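PDB 6Q2F: glycoside hydrolase family protein from Novosphingobium sp. PP1Y, which probably hydrolyses alpha-L-rhamnosidic bonds, releasing L-rhamnose from rhamnosylated glycosides. Local coordinates for residues E39-L42 against E43-F46; H896-G900 against K901-Y905; R712-V715 against D716-A719; D659-R662 against F663-E667. All coordinates share one frame; numbering follows the deposited sequence.

Interaction 1. Residues E39-L42 against E43-F46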
loop_
_atom_site.group_PDB
_atom_site.type_symbol
_atom_site.label_atom_id
_atom_site.label_comp_id
_atom_site.label_asym_id
_atom_site.label_seq_id
_atom_site.Cartn_x
_atom_site.Cartn_y
_atom_site.Cartn_z
ATOM N N GLU A 39 12.130 17.073 28.308
ATOM C CA GLU A 39 11.856 18.170 29.241
ATOM C C GLU A 39 10.534 18.928 28.993
ATOM O O GLU A 39 9.798 19.181 29.947
ATOM C CB GLU A 39 13.021 19.175 29.240
ATOM N N PRO A 40 10.231 19.320 27.745
ATOM C CA PRO A 40 9.001 20.093 27.519
ATOM C C PRO A 40 7.754 19.285 27.833
ATOM O O PRO A 40 7.697 18.074 27.606
ATOM C CB PRO A 40 9.066 20.464 26.028
ATOM C CG PRO A 40 10.021 19.529 25.436
ATOM C CD PRO A 40 11.025 19.224 26.508
ATOM N N SER A 41 6.756 19.975 28.377
ATOM C CA SER A 41 5.451 19.368 28.575
ATOM C C SER A 41 4.798 19.064 27.235
ATOM O O SER A 41 5.211 19.561 26.181
ATOM C CB SER A 41 4.545 20.295 29.366
ATOM O OG SER A 41 4.241 21.437 28.588
ATOM N N LEU A 42 3.748 18.243 27.287
ATOM C CA LEU A 42 2.993 17.972 26.074
ATOM C C LEU A 42 2.348 19.248 25.532
ATOM O O LEU A 42 2.244 19.426 24.310
ATOM C CB LEU A 42 1.943 16.899 26.337
ATOM C CG LEU A 42 1.246 16.349 25.095
ATOM C CD1 LEU A 42 2.264 15.707 24.147
ATOM C CD2 LEU A 42 0.132 15.351 25.503
ATOM N N GLU A 43 1.938 20.157 26.425
ATOM C CA GLU A 43 1.357 21.422 25.978
ATOM C C GLU A 43 2.376 22.260 25.224
ATOM O O GLU A 43 2.051 22.866 24.199
ATOM C CB GLU A 43 0.806 22.212 27.163
ATOM C CG GLU A 43 -0.439 21.605 27.831
ATOM C CD GLU A 43 -0.117 20.446 28.763
ATOM O OE1 GLU A 43 1.075 20.202 29.040
ATOM O OE2 GLU A 43 -1.067 19.775 29.220
ATOM N N GLN A 44 3.610 22.317 25.724
ATOM C CA GLN A 44 4.654 23.078 25.043
ATOM C C GLN A 44 5.031 22.424 23.722
ATOM O O GLN A 44 5.172 23.103 22.703
ATOM C CB GLN A 44 5.886 23.212 25.940
ATOM C CG GLN A 44 5.641 24.061 27.192
ATOM C CD GLN A 44 6.754 23.931 28.228
ATOM O OE1 GLN A 44 7.281 22.839 28.472
ATOM N NE2 GLN A 44 7.114 25.057 28.844
ATOM N N ALA A 45 5.205 21.097 23.721
ATOM C CA ALA A 45 5.500 20.408 22.472
ATOM C C ALA A 45 4.377 20.619 21.466
ATOM O O ALA A 45 4.629 20.793 20.270
ATOM C CB ALA A 45 5.730 18.917 22.731
ATOM N N PHE A 46 3.122 20.611 21.938
ATOM C CA PHE A 46 2.001 20.837 21.029
ATOM C C PHE A 46 2.039 22.238 20.441
ATOM O O PHE A 46 1.698 22.426 19.271
ATOM C CB PHE A 46 0.689 20.593 21.765
ATOM C CG PHE A 46 -0.518 20.500 20.875
ATOM C CD1 PHE A 46 -0.647 19.471 19.962
ATOM C CD2 PHE A 46 -1.543 21.420 20.992
ATOM C CE1 PHE A 46 -1.778 19.365 19.154
ATOM C CE2 PHE A 46 -2.683 21.327 20.194
ATOM C CZ PHE A 46 -2.796 20.287 19.273
#

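Interaction 2. Residues H896-G900 against K901-Y905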
loop_
_atom_site.group_PDB
_atom_site.type_symbol
_atom_site.label_atom_id
_atom_site.label_comp_id
_atom_site.label_asym_id
_atom_site.label_seq_id
_atom_site.Cartn_x
_atom_site.Cartn_y
_atom_site.Cartn_z
ATOM N N HIS A 896 -7.357 6.263 19.850
ATOM C CA HIS A 896 -7.187 6.347 21.294
ATOM C C HIS A 896 -5.720 6.107 21.589
ATOM O O HIS A 896 -5.192 5.034 21.281
ATOM C CB HIS A 896 -8.061 5.313 22.025
ATOM C CG HIS A 896 -8.001 5.391 23.520
ATOM N ND1 HIS A 896 -8.712 4.532 24.341
ATOM C CD2 HIS A 896 -7.320 6.218 24.347
ATOM C CE1 HIS A 896 -8.452 4.815 25.606
ATOM N NE2 HIS A 896 -7.629 5.849 25.638
ATOM N N ARG A 897 -5.066 7.102 22.175
ATOM C CA ARG A 897 -3.683 7.010 22.619
ATOM C C ARG A 897 -3.645 7.029 24.139
ATOM O O ARG A 897 -4.502 7.645 24.778
ATOM C CB ARG A 897 -2.875 8.183 22.040
ATOM C CG ARG A 897 -2.662 8.067 20.526
ATOM C CD ARG A 897 -1.220 7.715 20.299
ATOM N NE ARG A 897 -1.070 6.747 19.264
ATOM C CZ ARG A 897 0.047 6.082 19.052
ATOM N NH1 ARG A 897 1.111 6.278 19.831
ATOM N NH2 ARG A 897 0.080 5.214 18.067
ATOM N N ARG A 898 -2.662 6.354 24.725
ATOM C CA ARG A 898 -2.585 6.306 26.178
ATOM C C ARG A 898 -1.147 6.356 26.671
ATOM O O ARG A 898 -0.250 5.714 26.120
ATOM C CB ARG A 898 -3.282 5.055 26.753
ATOM C CG ARG A 898 -2.899 4.748 28.215
ATOM C CD ARG A 898 -3.644 3.528 28.765
ATOM N NE ARG A 898 -5.080 3.735 28.680
ATOM C CZ ARG A 898 -5.978 2.761 28.740
ATOM N NH1 ARG A 898 -5.580 1.504 28.900
ATOM N NH2 ARG A 898 -7.274 3.045 28.665
ATOM N N ASP A 899 -0.985 7.113 27.746
ATOM C CA ASP A 899 0.253 7.451 28.418
ATOM C C ASP A 899 0.032 7.216 29.903
ATOM O O ASP A 899 -1.102 7.060 30.348
ATOM C CB ASP A 899 0.578 8.949 28.200
ATOM C CG ASP A 899 2.033 9.219 28.113
ATOM O OD1 ASP A 899 2.821 8.257 28.293
ATOM O OD2 ASP A 899 2.393 10.383 27.866
ATOM N N GLY A 900 1.113 7.276 30.681
ATOM C CA GLY A 900 0.968 7.300 32.128
ATOM C C GLY A 900 0.244 8.543 32.631
ATOM O O GLY A 900 -0.289 8.545 33.748
ATOM N N LYS A 901 0.196 9.599 31.811
ATOM C CA LYS A 901 -0.419 10.856 32.202
ATOM C C LYS A 901 -1.878 10.983 31.770
ATOM O O LYS A 901 -2.569 11.887 32.256
ATOM C CB LYS A 901 0.422 12.018 31.657
ATOM C CG LYS A 901 1.721 12.220 32.455
ATOM C CD LYS A 901 2.754 13.057 31.704
ATOM C CE LYS A 901 3.234 14.200 32.569
ATOM N NZ LYS A 901 2.099 15.098 32.958
ATOM N N GLY A 902 -2.369 10.111 30.894
ATOM C CA GLY A 902 -3.789 10.090 30.592
ATOM C C GLY A 902 -4.071 9.659 29.164
ATOM O O GLY A 902 -3.243 9.051 28.501
ATOM N N GLU A 903 -5.290 9.959 28.718
ATOM C CA GLU A 903 -5.799 9.506 27.433
ATOM C C GLU A 903 -5.825 10.657 26.437
ATOM O O GLU A 903 -5.991 11.818 26.812
ATOM C CB GLU A 903 -7.221 8.957 27.571
ATOM C CG GLU A 903 -7.434 8.188 28.839
ATOM C CD GLU A 903 -6.490 7.022 28.927
ATOM O OE1 GLU A 903 -6.421 6.258 27.938
ATOM O OE2 GLU A 903 -5.812 6.883 29.961
ATOM N N ILE A 904 -5.674 10.314 25.162
ATOM C CA ILE A 904 -5.885 11.243 24.063
ATOM C C ILE A 904 -6.788 10.546 23.060
ATOM O O ILE A 904 -6.434 9.478 22.555
ATOM C CB ILE A 904 -4.572 11.655 23.391
ATOM C CG1 ILE A 904 -3.643 12.333 24.392
ATOM C CG2 ILE A 904 -4.868 12.564 22.197
ATOM C CD1 ILE A 904 -2.228 12.422 23.852
ATOM N N TYR A 905 -7.965 11.124 22.802
ATOM C CA TYR A 905 -8.834 10.653 21.734
ATOM C C TYR A 905 -8.746 11.603 20.559
ATOM O O TYR A 905 -8.767 12.821 20.733
ATOM C CB TYR A 905 -10.290 10.528 22.192
ATOM C CG TYR A 905 -10.536 9.381 23.126
ATOM C CD1 TYR A 905 -10.276 9.516 24.485
ATOM C CD2 TYR A 905 -11.039 8.170 22.668
ATOM C CE1 TYR A 905 -10.502 8.479 25.373
ATOM C CE2 TYR A 905 -11.265 7.115 23.560
ATOM C CZ TYR A 905 -10.999 7.289 24.911
ATOM O OH TYR A 905 -11.218 6.280 25.818
HETATM O O HOH W 1 -3.068 6.170 31.542
#

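Interaction 3. Residues R712-V715 against D716-A719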
loop_
_atom_site.group_PDB
_atom_site.type_symbol
_atom_site.label_atom_id
_atom_site.label_comp_id
_atom_site.label_asym_id
_atom_site.label_seq_id
_atom_site.Cartn_x
_atom_site.Cartn_y
_atom_site.Cartn_z
ATOM N N ARG A 712 3.528 27.157 6.348
ATOM C CA ARG A 712 3.930 26.784 7.704
ATOM C C ARG A 712 2.745 26.432 8.604
ATOM O O ARG A 712 2.836 25.413 9.309
ATOM C CB ARG A 712 4.783 27.913 8.316
ATOM C CG ARG A 712 5.198 27.724 9.791
ATOM C CD ARG A 712 6.127 26.554 9.936
ATOM N NE ARG A 712 6.631 26.380 11.298
ATOM C CZ ARG A 712 7.906 26.495 11.653
ATOM N NH1 ARG A 712 8.837 26.777 10.741
ATOM N NH2 ARG A 712 8.248 26.303 12.920
ATOM N N PRO A 713 1.633 27.193 8.635
ATOM C CA PRO A 713 0.504 26.778 9.488
ATOM C C PRO A 713 -0.055 25.421 9.110
ATOM O O PRO A 713 -0.407 24.645 9.997
ATOM C CB PRO A 713 -0.534 27.897 9.286
ATOM C CG PRO A 713 0.289 29.094 8.891
ATOM C CD PRO A 713 1.374 28.493 7.999
ATOM N N TRP A 714 -0.121 25.110 7.812
ATOM C CA TRP A 714 -0.549 23.783 7.361
ATOM C C TRP A 714 0.402 22.701 7.865
ATOM O O TRP A 714 -0.030 21.693 8.426
ATOM C CB TRP A 714 -0.646 23.790 5.823
ATOM C CG TRP A 714 -0.752 22.449 5.084
ATOM C CD1 TRP A 714 0.096 21.992 4.106
ATOM C CD2 TRP A 714 -1.756 21.422 5.247
ATOM N NE1 TRP A 714 -0.318 20.760 3.653
ATOM C CE2 TRP A 714 -1.455 20.393 4.325
ATOM C CE3 TRP A 714 -2.879 21.280 6.070
ATOM C CZ2 TRP A 714 -2.222 19.228 4.220
ATOM C CZ3 TRP A 714 -3.650 20.112 5.959
ATOM C CH2 TRP A 714 -3.313 19.112 5.047
ATOM N N VAL A 715 1.711 22.905 7.707
ATOM C CA VAL A 715 2.667 21.912 8.190
ATOM C C VAL A 715 2.596 21.808 9.713
ATOM O O VAL A 715 2.719 20.715 10.279
ATOM C CB VAL A 715 4.082 22.252 7.687
ATOM C CG1 VAL A 715 5.107 21.247 8.208
ATOM C CG2 VAL A 715 4.104 22.283 6.140
ATOM N N ASP A 716 2.371 22.941 10.400
ATOM C CA ASP A 716 2.219 22.905 11.854
ATOM C C ASP A 716 1.007 22.073 12.253
ATOM O O ASP A 716 1.020 21.374 13.268
ATOM C CB ASP A 716 2.066 24.322 12.408
ATOM C CG ASP A 716 3.388 25.063 12.553
ATOM O OD1 ASP A 716 4.451 24.428 12.640
ATOM O OD2 ASP A 716 3.338 26.303 12.635
ATOM N N TYR A 717 -0.069 22.167 11.478
ATOM C CA TYR A 717 -1.247 21.353 11.743
ATOM C C TYR A 717 -0.907 19.877 11.649
ATOM O O TYR A 717 -1.316 19.076 12.507
ATOM C CB TYR A 717 -2.344 21.733 10.749
ATOM C CG TYR A 717 -3.538 20.814 10.741
ATOM C CD1 TYR A 717 -3.559 19.661 9.945
ATOM C CD2 TYR A 717 -4.645 21.095 11.527
ATOM C CE1 TYR A 717 -4.672 18.835 9.931
ATOM C CE2 TYR A 717 -5.750 20.281 11.515
ATOM C CZ TYR A 717 -5.756 19.155 10.727
ATOM O OH TYR A 717 -6.874 18.375 10.726
ATOM N N ILE A 718 -0.137 19.505 10.626
ATOM C CA ILE A 718 0.287 18.117 10.480
ATOM C C ILE A 718 1.250 17.727 11.591
ATOM O O ILE A 718 1.146 16.632 12.162
ATOM C CB ILE A 718 0.915 17.913 9.096
ATOM C CG1 ILE A 718 -0.135 18.174 7.999
ATOM C CG2 ILE A 718 1.545 16.504 8.996
ATOM C CD1 ILE A 718 0.470 18.316 6.570
ATOM N N ALA A 719 2.191 18.615 11.927
ATOM C CA ALA A 719 3.156 18.306 12.979
ATOM C C ALA A 719 2.485 18.196 14.344
ATOM O O ALA A 719 2.872 17.355 15.161
ATOM C CB ALA A 719 4.248 19.374 13.021
#

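Interaction 4. Residues D659-R662 against F663-E667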
loop_
_atom_site.group_PDB
_atom_site.type_symbol
_atom_site.label_atom_id
_atom_site.label_comp_id
_atom_site.label_asym_id
_atom_site.label_seq_id
_atom_site.Cartn_x
_atom_site.Cartn_y
_atom_site.Cartn_z
ATOM N N ASP A 659 -8.121 21.953 0.574
ATOM C CA ASP A 659 -8.477 20.750 -0.168
ATOM C C ASP A 659 -7.816 19.499 0.378
ATOM O O ASP A 659 -8.243 18.390 0.042
ATOM C CB ASP A 659 -8.072 20.887 -1.629
ATOM C CG ASP A 659 -8.658 22.116 -2.270
ATOM O OD1 ASP A 659 -9.891 22.136 -2.422
ATOM O OD2 ASP A 659 -7.886 23.033 -2.608
ATOM N N LEU A 660 -6.757 19.645 1.166
ATOM C CA LEU A 660 -5.993 18.487 1.584
ATOM C C LEU A 660 -6.365 17.988 2.964
ATOM O O LEU A 660 -6.013 16.861 3.303
ATOM C CB LEU A 660 -4.499 18.814 1.551
ATOM C CG LEU A 660 -3.995 19.282 0.186
ATOM C CD1 LEU A 660 -2.528 19.714 0.278
ATOM C CD2 LEU A 660 -4.168 18.164 -0.839
ATOM N N LYS A 661 -7.058 18.790 3.763
ATOM C CA LYS A 661 -7.225 18.468 5.177
ATOM C C LYS A 661 -7.886 17.106 5.367
ATOM O O LYS A 661 -7.419 16.282 6.164
ATOM C CB LYS A 661 -8.047 19.558 5.865
ATOM C CG LYS A 661 -8.143 19.432 7.362
ATOM C CD LYS A 661 -9.216 20.397 7.868
ATOM C CE LYS A 661 -9.417 20.311 9.373
ATOM N NZ LYS A 661 -9.761 18.925 9.865
ATOM N N ARG A 662 -8.982 16.856 4.641
ATOM C CA ARG A 662 -9.702 15.592 4.768
ATOM C C ARG A 662 -8.824 14.388 4.428
ATOM O O ARG A 662 -9.064 13.290 4.947
ATOM C CB ARG A 662 -10.939 15.603 3.867
ATOM C CG ARG A 662 -10.634 15.968 2.425
ATOM C CD ARG A 662 -11.900 16.243 1.595
ATOM N NE ARG A 662 -12.276 15.010 0.938
ATOM C CZ ARG A 662 -12.217 14.781 -0.366
ATOM N NH1 ARG A 662 -11.842 15.730 -1.212
ATOM N NH2 ARG A 662 -12.561 13.583 -0.816
ATOM N N PHE A 663 -7.810 14.554 3.556
ATOM C CA PHE A 663 -6.945 13.413 3.230
ATOM C C PHE A 663 -6.033 13.075 4.413
ATOM O O PHE A 663 -5.992 11.928 4.864
ATOM C CB PHE A 663 -6.121 13.687 1.961
ATOM C CG PHE A 663 -6.951 14.038 0.764
ATOM C CD1 PHE A 663 -8.089 13.304 0.471
ATOM C CD2 PHE A 663 -6.604 15.100 -0.062
ATOM C CE1 PHE A 663 -8.887 13.633 -0.617
ATOM C CE2 PHE A 663 -7.394 15.436 -1.163
ATOM C CZ PHE A 663 -8.540 14.705 -1.440
ATOM N N ILE A 664 -5.345 14.085 4.967
ATOM C CA ILE A 664 -4.407 13.868 6.071
ATOM C C ILE A 664 -5.143 13.447 7.330
ATOM O O ILE A 664 -4.604 12.701 8.149
ATOM C CB ILE A 664 -3.556 15.133 6.313
ATOM C CG1 ILE A 664 -2.176 14.746 6.845
ATOM C CG2 ILE A 664 -4.261 16.161 7.212
ATOM C CD1 ILE A 664 -1.263 14.175 5.749
ATOM N N ASP A 665 -6.370 13.949 7.524
ATOM C CA ASP A 665 -7.184 13.509 8.653
ATOM C C ASP A 665 -7.550 12.037 8.506
ATOM O O ASP A 665 -7.574 11.294 9.492
ATOM C CB ASP A 665 -8.435 14.394 8.780
ATOM C CG ASP A 665 -8.103 15.842 9.184
ATOM O OD1 ASP A 665 -6.946 16.133 9.562
ATOM O OD2 ASP A 665 -9.003 16.707 9.133
ATOM N N LEU A 666 -7.795 11.581 7.280
ATOM C CA LEU A 666 -8.071 10.168 7.073
ATOM C C LEU A 666 -6.834 9.320 7.375
ATOM O O LEU A 666 -6.939 8.261 7.997
ATOM C CB LEU A 666 -8.573 9.945 5.644
ATOM C CG LEU A 666 -8.746 8.463 5.284
ATOM C CD1 LEU A 666 -9.848 7.805 6.174
ATOM C CD2 LEU A 666 -9.075 8.287 3.798
ATOM N N GLU A 667 -5.648 9.784 6.967
ATOM C CA GLU A 667 -4.423 9.080 7.333
ATOM C C GLU A 667 -4.246 9.048 8.845
ATOM O O GLU A 667 -3.881 8.012 9.425
ATOM C CB GLU A 667 -3.222 9.759 6.693
ATOM C CG GLU A 667 -3.209 9.689 5.184
ATOM C CD GLU A 667 -2.022 10.419 4.617
ATOM O OE1 GLU A 667 -0.954 10.409 5.262
ATOM O OE2 GLU A 667 -2.169 11.009 3.535
#

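Interaction 1. Residues E39-L42 against E43-F46
Pro-40 sets its CA 3.4 Å from the side-chain oxygen Gln-44 OE1. A proline suits this approach to a helix, since its ring stiffens the chain and its nitrogen has no hydrogen to place. Ser-41, next, is tied to Gln-44 in both directions. Its amide Ser-41 N donates to Gln-44 OE1 at 2.9 Å, while Gln-44 N donates to Ser-41 OG at 3.1 Å in a fairly straight bond (162°). This reciprocal pair is a capping box with Ser-41 as the N-cap of helix 42-47, so an amide of the first turn, with no preceding turn to bond to, is capped by the serine. With chi1 at 68°, OG sits between the backbone N and the carbonyl carbon and can face that amide. The hydroxyl also has Glu-43 OE1 at 3.4 Å from Ser-41 OG, at best a weak bond. Through its carbonyl, Ser-41 O accepts a hydrogen bond from Ala-45 N at 2.9 Å, and the small methyl of Ala-45 fits beside that oxygen. Leu-42 continues the helical bonding, Leu-42 O receiving Phe-46 N at 2.8 Å. Its branched side chain turns off the segment to pack on Leu-724 and Trp-931, an apolar surface that suits leucine. The ring of Phe-46 meets Trp-931 as well, and Leu-723 touches both Phe-46 and Ala-45.

Interaction 2. Residues H896-G900 against K901-Y905
His-896 and Arg-898 both donate to one carboxylate oxygen of Glu-903. His-896 NE2 meets Glu-903 OE1 at 2.6 Å, close to the imidazole plane and on the oxygen's anti lone pair. Arg-898 NE approaches the same Glu-903 OE1 from the syn side at 3.0 Å, completing a salt bridge. A bend at chi2 of Glu-903 (-59°) carries its carboxylate across to the partner strand, and a water links Glu-903 OE2 to Asp-899 O. The histidine is a stacking partner too: its ring lies face to face with that of Tyr-905, centroids 4.1 Å apart and planes at 21°, with the phenol oxygen over the rim of the imidazole. Asp-880 binds both His-896 ND1 and Tyr-905 OH. A leucine in place of His-896 would probably cost Glu-903 OE1 its imidazole donor, leave Asp-880 without the ND1 bond, and deprive the tyrosine of its flat partner. Backbone bonds run both ways between Arg-897 and Ile-904, with Arg-897 N to Ile-904 O at 2.8 Å and Ile-904 N to Arg-897 O at 2.9 Å. Nearer the bend, Asp-899 N donates to Gly-902 O at 3.1 Å. Gly-902 takes backbone angles at which a side chain would jam against the preceding carbonyl, hence glycine. Gly-900 and Lys-901 lie at the bend of an antiparallel beta hairpin, strands 894-899 and 902-908, set between strands 729-730 and 961-967.

Interaction 3. Residues R712-V715 against D716-A719
Arg-712 and Asp-716, one helical turn apart, form the ionic contact: Arg-712 NE donates to Asp-716 OD1 at 3.2 Å. The bond is bent (140°) and meets the oxygen on its syn side, well out of the carboxylate plane, with the two flat groups nearly perpendicular. A bend at chi2 (66°) in an otherwise extended arginine brings NE back alongside the aspartate. Arg-712 NH1 has another partner in Arg-80 O, so the guanidinium is gripped at NE and at NH1.

Among apolar contacts, the methyl Ile-718 CD1 stands over one face of the Trp-714 indole, 3.9 Å from the centroid of the six-membered ring, a CH-pi contact. Its nearest ring atom is Trp-714 CE2, 3.6 Å from Ile-718 CD1. An isoleucine suits this spot, since its CG1 arm is long enough to set a methyl on the broad ring face. Tyr-717 runs beside the indole with its plane only 12° from that of the six-membered ring, but the rings are slid apart and touch at Trp-714 CZ3 and Tyr-717 CD1, 4.0 Å.

Backbone bonds follow the alpha-helical pattern, from Asp-716 N to Arg-712 O at 2.7 Å through to Ala-719 N to Val-715 O at 2.7 Å. Pro-713 is tolerated because it lies in the first turn, where its nitrogen need not donate.

Helix 712-726 lies against helix 657-670: Trp-714 packs on Pro-657, Leu-660 and Ile-664, while Tyr-717 OH bonds Asp-665 and Lys-661. Trp-1071 meets both aromatic rings edge to face, and Val-715 and Ile-718 rest on Pro-55.

Interaction 4. Residues D659-R662 against F663-E667
Phe-663 and Arg-662, neighbours in sequence, lie side by side and point the same way. The guanidinium carries Phe-663 CE1 over its centre, with Arg-662 CZ 3.5 Å from Phe-663 CE1 and Arg-662 NH1 3.5 Å from Phe-663 CZ; the two planes are inclined by 50°, not stacked flat. At chi1 52° Arg-662 CG is swung over one face of the phenylalanine ring, and a turn at chi3 folds the guanidinium down beside it. Phe-612 also engages this arginine, through a cation-pi contact and through its carbonyl to NH2. The far end of the ring nears the preceding turn: Phe-663 CE2 is 3.3 Å from Asp-659 O, and Leu-660 CD2 lies in the ring plane, at the edge, 4.0 Å from Phe-663 CD2. A glycine in place of Phe-663 would probably leave the guanidinium without its flat neighbour and open a gap beside Leu-660.

Arg-662 and Phe-663 belong to helix 657-670, which connects parallel strands 642-649 and 674-677 as a beta-alpha-beta crossover; strand 642-649 bears Glu-644, a sodium-site residue. Leu-660, Phe-663 and Ile-664 touch Met-646 of that strand, so apolar types suit this side.

Lys-661 and Asp-665 are one turn apart and linked by a salt bridge, Lys-661 NZ to Asp-665 OD2, modelled at 2.5 Å, too short to take literally. The lysine chain is extended up to CE, and a bend at chi4 (-56°) returns NZ to the carboxylate; buried, the ammonium also has Asp-959 O. In the backbone, Asp-665 N donates to Lys-661 O at 2.9 Å.

In the fold
From the N terminus, interaction 1 comes first, then interaction 4, interaction 3 and finally interaction 2. Each is a local contact at a helix start, within a helix or in a hairpin, so they stand in series; none nests inside or crosses another. Interaction 1 opens the first short helix, and interaction 4 lies on a helix of the parallel beta-alpha barrel. Interaction 3 starts helix 712-726, whose later turns also carry the short N-terminal helix; interactions 3 and 4 touch, Trp-714 and Tyr-717 meeting 659-667, their centres about 12 Å apart. Interaction 2 closes the hairpin of an antiparallel sheet, touching interaction 1 where Leu-42 CD2 meets Ile-904 CD1 at 4.1 Å. The N-terminal segment thus ties sheet and helix 712-726 together.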